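Local coordinates for protein predicted phosphatase, HAD family (Clostridium acetobutylicum, PDB 3MC1) that is predicted to be a phosphatase of the haloacid dehalogenase (HAD) superfamily, probably hydrolysing phosphate esters at a metal-dependent aspartate site, at residues S18-K27 / L40-G48. Residues are numbered along the deposited sequence; the frame is centred on the assembly and turned at random.
Sequences SAEGITKSVK and LSSLNKFVG
Val26 lays its CG1 methyl almost squarely over the centre of the Phe46 ring, 3.8 Å from the centroid and 5° off the ring normal, a CH-pi contact. CG1 stands anti to the backbone N (chi1 178°), which carries it over the ring and also against Leu43 CD1, while CG2 packs at Phe46 CD1, 3.9 Å away; the two methyls of valine thus spread over the aromatic. Phe55 of helix 51-59 forms an edge-to-face pair with the same ring.

The remaining apolar contacts run along the helix. Ile22 CG2 meets Val47 CG2 at 3.9 Å, two branched side chains filling the end nearer the sodium site. At the other end Leu40 forks over two lysines: CD1 rests 3.8 Å from Lys24 CG, whereas CD2 presses against Lys27 CE at 3.5 Å, tighter than usual for two carbons. Lysine suits both places because its methylenes cover the leucine while its charged end reaches polar partners, Glu20 for Lys24 and the Val37 carbonyl for Lys27.

Thr23 packs its methyl CG2 3.9 Å from Leu43 CB, and its OG1 lies 3.5 Å from Leu40 CB. The hydroxyl (chi1 56°) donates to Ala19 O at 2.7 Å, from above the carbonyl plane, a local bond that lets a buried polar atom sit against carbon.

No hydrogen bond joins 18-27 to 40-48, so carbon packing joins the first cap helix to the 3-10 turn before helix 51-59. Separately, Ser18 bonds to the sodium ligand Asp12, linking the helix start to the metal site.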
ATOM      1  N   SER A  18      -1.069   3.748   8.851  1.00 15.58           N
ATOM      2  CA  SER A  18      -1.275   5.146   8.482  1.00 15.70           C
ATOM      3  C   SER A  18      -2.700   5.680   8.523  1.00 16.22           C
ATOM      4  O   SER A  18      -2.958   6.790   8.058  1.00 12.83           O
ATOM      5  CB  SER A  18      -0.714   5.363   7.078  1.00 17.26           C
ATOM      6  OG  SER A  18      -1.009   4.249   6.248  1.00 17.08           O
ATOM      7  N   ALA A  19      -3.614   4.897   9.080  1.00 15.80           N
ATOM      8  CA  ALA A  19      -5.020   5.273   9.140  1.00 18.38           C
ATOM      9  C   ALA A  19      -5.326   6.676   9.675  1.00 17.68           C
ATOM     10  O   ALA A  19      -6.133   7.397   9.088  1.00 18.74           O
ATOM     11  CB  ALA A  19      -5.784   4.238   9.946  1.00 18.66           C
ATOM     12  N   GLU A  20      -4.695   7.062  10.779  1.00 18.64           N
ATOM     13  CA  GLU A  20      -4.964   8.374  11.362  1.00 18.96           C
ATOM     14  C   GLU A  20      -4.788   9.515  10.367  1.00 17.49           C
ATOM     15  O   GLU A  20      -5.718  10.290  10.135  1.00 17.84           O
ATOM     16  CB  GLU A  20      -4.074   8.635  12.583  1.00 20.94           C
ATOM     17  CG  GLU A  20      -4.034  10.117  12.968  1.00 22.68           C
ATOM     18  CD  GLU A  20      -3.254  10.394  14.230  1.00 24.59           C
ATOM     19  OE1 GLU A  20      -2.239   9.706  14.470  1.00 25.91           O
ATOM     20  OE2 GLU A  20      -3.654  11.319  14.974  1.00 25.37           O
ATOM     21  N   GLY A  21      -3.595   9.618   9.791  1.00 15.70           N
ATOM     22  CA  GLY A  21      -3.327  10.679   8.831  1.00 14.74           C
ATOM     23  C   GLY A  21      -4.168  10.615   7.565  1.00 13.89           C
ATOM     24  O   GLY A  21      -4.596  11.647   7.047  1.00 14.46           O
ATOM     25  N   ILE A  22      -4.393   9.408   7.049  1.00 12.87           N
ATOM     26  CA  ILE A  22      -5.175   9.241   5.832  1.00 12.92           C
ATOM     27  C   ILE A  22      -6.660   9.535   6.055  1.00 13.69           C
ATOM     28  O   ILE A  22      -7.267  10.251   5.270  1.00 15.01           O
ATOM     29  CB  ILE A  22      -5.000   7.809   5.255  1.00 12.41           C
ATOM     30  CG1 ILE A  22      -3.539   7.605   4.835  1.00 14.55           C
ATOM     31  CG2 ILE A  22      -5.919   7.591   4.055  1.00 12.51           C
ATOM     32  CD1 ILE A  22      -3.208   6.180   4.382  1.00 14.62           C
ATOM     33  N   THR A  23      -7.243   8.997   7.117  1.00 16.47           N
ATOM     34  CA  THR A  23      -8.663   9.243   7.361  1.00 18.85           C
ATOM     35  C   THR A  23      -8.897  10.717   7.672  1.00 19.72           C
ATOM     36  O   THR A  23      -9.937  11.275   7.313  1.00 20.24           O
ATOM     37  CB  THR A  23      -9.223   8.361   8.504  1.00 18.37           C
ATOM     38  OG1 THR A  23      -8.460   8.562   9.697  1.00 21.14           O
ATOM     39  CG2 THR A  23      -9.189   6.886   8.106  1.00 19.24           C
ATOM     40  N   LYS A  24      -7.924  11.353   8.322  1.00 18.35           N
ATOM     41  CA  LYS A  24      -8.046  12.767   8.637  1.00 17.87           C
ATOM     42  C   LYS A  24      -7.959  13.622   7.370  1.00 16.52           C
ATOM     43  O   LYS A  24      -8.644  14.639   7.259  1.00 16.34           O
ATOM     44  CB  LYS A  24      -6.982  13.185   9.657  1.00 17.83           C
ATOM     45  CG  LYS A  24      -7.385  12.876  11.088  1.00 17.28           C
ATOM     46  CD  LYS A  24      -6.328  13.282  12.109  1.00 19.09           C
ATOM     47  CE  LYS A  24      -6.801  12.932  13.517  1.00 20.51           C
ATOM     48  NZ  LYS A  24      -5.849  13.355  14.580  1.00 20.41           N
ATOM     49  N   SER A  25      -7.135  13.203   6.409  1.00 13.56           N
ATOM     50  CA  SER A  25      -7.001  13.939   5.153  1.00 12.37           C
ATOM     51  C   SER A  25      -8.292  13.801   4.339  1.00 14.21           C
ATOM     52  O   SER A  25      -8.727  14.742   3.677  1.00 14.07           O
ATOM     53  CB  SER A  25      -5.806  13.416   4.337  1.00 10.67           C
ATOM     54  OG  SER A  25      -4.593  13.589   5.051  1.00 11.68           O
ATOM     55  N   VAL A  26      -8.899  12.621   4.388  1.00 14.45           N
ATOM     56  CA  VAL A  26     -10.146  12.390   3.670  1.00 15.91           C
ATOM     57  C   VAL A  26     -11.259  13.219   4.324  1.00 18.27           C
ATOM     58  O   VAL A  26     -12.045  13.861   3.631  1.00 19.03           O
ATOM     59  CB  VAL A  26     -10.534  10.897   3.701  1.00 15.34           C
ATOM     60  CG1 VAL A  26     -11.868  10.679   2.980  1.00 14.92           C
ATOM     61  CG2 VAL A  26      -9.426  10.075   3.052  1.00 13.77           C
ATOM     62  N   LYS A  27     -11.316  13.206   5.654  1.00 20.37           N
ATOM     63  CA  LYS A  27     -12.334  13.971   6.370  1.00 23.83           C
ATOM     64  C   LYS A  27     -12.177  15.452   6.059  1.00 25.13           C
ATOM     65  O   LYS A  27     -13.168  16.162   5.864  1.00 25.44           O
ATOM     66  CB  LYS A  27     -12.229  13.751   7.883  1.00 24.99           C
ATOM     67  CG  LYS A  27     -13.233  14.581   8.675  1.00 27.66           C
ATOM     68  CD  LYS A  27     -12.892  14.609  10.158  1.00 31.77           C
ATOM     69  CE  LYS A  27     -13.720  13.619  10.960  1.00 34.04           C
ATOM     70  NZ  LYS A  27     -15.135  14.079  11.119  1.00 37.06           N
ATOM     71  N   LEU A  40     -13.778   8.894  11.967  1.00 40.62           N
ATOM     72  CA  LEU A  40     -12.722   8.578  11.018  1.00 36.57           C
ATOM     73  C   LEU A  40     -12.701   7.114  10.617  1.00 35.70           C
ATOM     74  O   LEU A  40     -12.518   6.786   9.444  1.00 35.89           O
ATOM     75  CB  LEU A  40     -11.371   8.962  11.619  1.00 35.30           C
ATOM     76  CG  LEU A  40     -11.201  10.441  11.976  1.00 32.80           C
ATOM     77  CD1 LEU A  40      -9.928  10.630  12.777  1.00 32.03           C
ATOM     78  CD2 LEU A  40     -11.170  11.266  10.704  1.00 32.69           C
ATOM     79  N   SER A  41     -12.891   6.238  11.595  1.00 33.64           N
ATOM     80  CA  SER A  41     -12.880   4.803  11.354  1.00 33.51           C
ATOM     81  C   SER A  41     -13.717   4.389  10.144  1.00 31.68           C
ATOM     82  O   SER A  41     -13.395   3.417   9.464  1.00 31.22           O
ATOM     83  CB  SER A  41     -13.374   4.068  12.598  1.00 35.33           C
ATOM     84  OG  SER A  41     -13.262   2.666  12.430  1.00 39.73           O
ATOM     85  N   SER A  42     -14.789   5.126   9.869  1.00 30.12           N
ATOM     86  CA  SER A  42     -15.642   4.796   8.736  1.00 27.68           C
ATOM     87  C   SER A  42     -14.955   5.108   7.405  1.00 27.28           C
ATOM     88  O   SER A  42     -15.477   4.793   6.333  1.00 26.41           O
ATOM     89  CB  SER A  42     -16.971   5.551   8.834  1.00 29.83           C
ATOM     90  OG  SER A  42     -16.788   6.945   8.695  1.00 29.73           O
ATOM     91  N   LEU A  43     -13.783   5.729   7.474  1.00 25.17           N
ATOM     92  CA  LEU A  43     -13.037   6.070   6.272  1.00 24.51           C
ATOM     93  C   LEU A  43     -11.818   5.157   6.096  1.00 22.98           C
ATOM     94  O   LEU A  43     -10.963   5.413   5.253  1.00 21.03           O
ATOM     95  CB  LEU A  43     -12.587   7.537   6.324  1.00 22.55           C
ATOM     96  CG  LEU A  43     -13.705   8.580   6.412  1.00 23.23           C
ATOM     97  CD1 LEU A  43     -13.113   9.981   6.488  1.00 23.18           C
ATOM     98  CD2 LEU A  43     -14.617   8.442   5.205  1.00 19.37           C
ATOM     99  N   ASN A  44     -11.746   4.092   6.888  1.00 23.55           N
ATOM    100  CA  ASN A  44     -10.627   3.156   6.794  1.00 23.68           C
ATOM    101  C   ASN A  44     -10.506   2.533   5.411  1.00 22.75           C
ATOM    102  O   ASN A  44      -9.401   2.244   4.958  1.00 20.28           O
ATOM    103  CB  ASN A  44     -10.761   2.039   7.837  1.00 25.26           C
ATOM    104  CG  ASN A  44     -10.367   2.490   9.232  1.00 26.75           C
ATOM    105  OD1 ASN A  44     -10.062   3.663   9.451  1.00 29.00           O
ATOM    106  ND2 ASN A  44     -10.377   1.563  10.183  1.00 27.48           N
ATOM    107  N   LYS A  45     -11.642   2.333   4.747  1.00 23.00           N
ATOM    108  CA  LYS A  45     -11.659   1.722   3.421  1.00 24.93           C
ATOM    109  C   LYS A  45     -10.883   2.537   2.391  1.00 24.30           C
ATOM    110  O   LYS A  45     -10.578   2.041   1.304  1.00 24.43           O
ATOM    111  CB  LYS A  45     -13.099   1.529   2.925  1.00 28.42           C
ATOM    112  CG  LYS A  45     -13.804   2.821   2.558  1.00 33.68           C
ATOM    113  CD  LYS A  45     -14.510   3.439   3.749  1.00 37.09           C
ATOM    114  CE  LYS A  45     -15.910   2.864   3.901  1.00 40.51           C
ATOM    115  NZ  LYS A  45     -16.777   3.226   2.740  1.00 43.04           N
ATOM    116  N   PHE A  46     -10.583   3.791   2.729  1.00 21.67           N
ATOM    117  CA  PHE A  46      -9.821   4.677   1.848  1.00 19.30           C
ATOM    118  C   PHE A  46      -8.329   4.354   1.949  1.00 18.24           C
ATOM    119  O   PHE A  46      -7.514   4.866   1.175  1.00 18.14           O
ATOM    120  CB  PHE A  46     -10.038   6.142   2.255  1.00 20.47           C
ATOM    121  CG  PHE A  46     -11.151   6.841   1.508  1.00 19.50           C
ATOM    122  CD1 PHE A  46     -10.876   7.596   0.371  1.00 20.96           C
ATOM    123  CD2 PHE A  46     -12.466   6.772   1.961  1.00 21.96           C
ATOM    124  CE1 PHE A  46     -11.899   8.280  -0.305  1.00 21.28           C
ATOM    125  CE2 PHE A  46     -13.493   7.449   1.293  1.00 21.38           C
ATOM    126  CZ  PHE A  46     -13.207   8.203   0.162  1.00 22.19           C
ATOM    127  N   VAL A  47      -7.965   3.506   2.905  1.00 17.61           N
ATOM    128  CA  VAL A  47      -6.554   3.164   3.092  1.00 16.50           C
ATOM    129  C   VAL A  47      -6.141   1.986   2.229  1.00 17.76           C
ATOM    130  O   VAL A  47      -6.540   0.847   2.485  1.00 18.11           O
ATOM    131  CB  VAL A  47      -6.236   2.843   4.569  1.00 15.10           C
ATOM    132  CG1 VAL A  47      -4.759   2.457   4.715  1.00 13.78           C
ATOM    133  CG2 VAL A  47      -6.562   4.048   5.444  1.00 12.51           C
ATOM    134  N   GLY A  48      -5.336   2.272   1.206  1.00 17.59           N
ATOM    135  CA  GLY A  48      -4.870   1.231   0.306  1.00 18.39           C
ATOM    136  C   GLY A  48      -5.102   1.520  -1.170  1.00 16.45           C
ATOM    137  O   GLY A  48      -4.145   1.683  -1.923  1.00 15.99           O
TER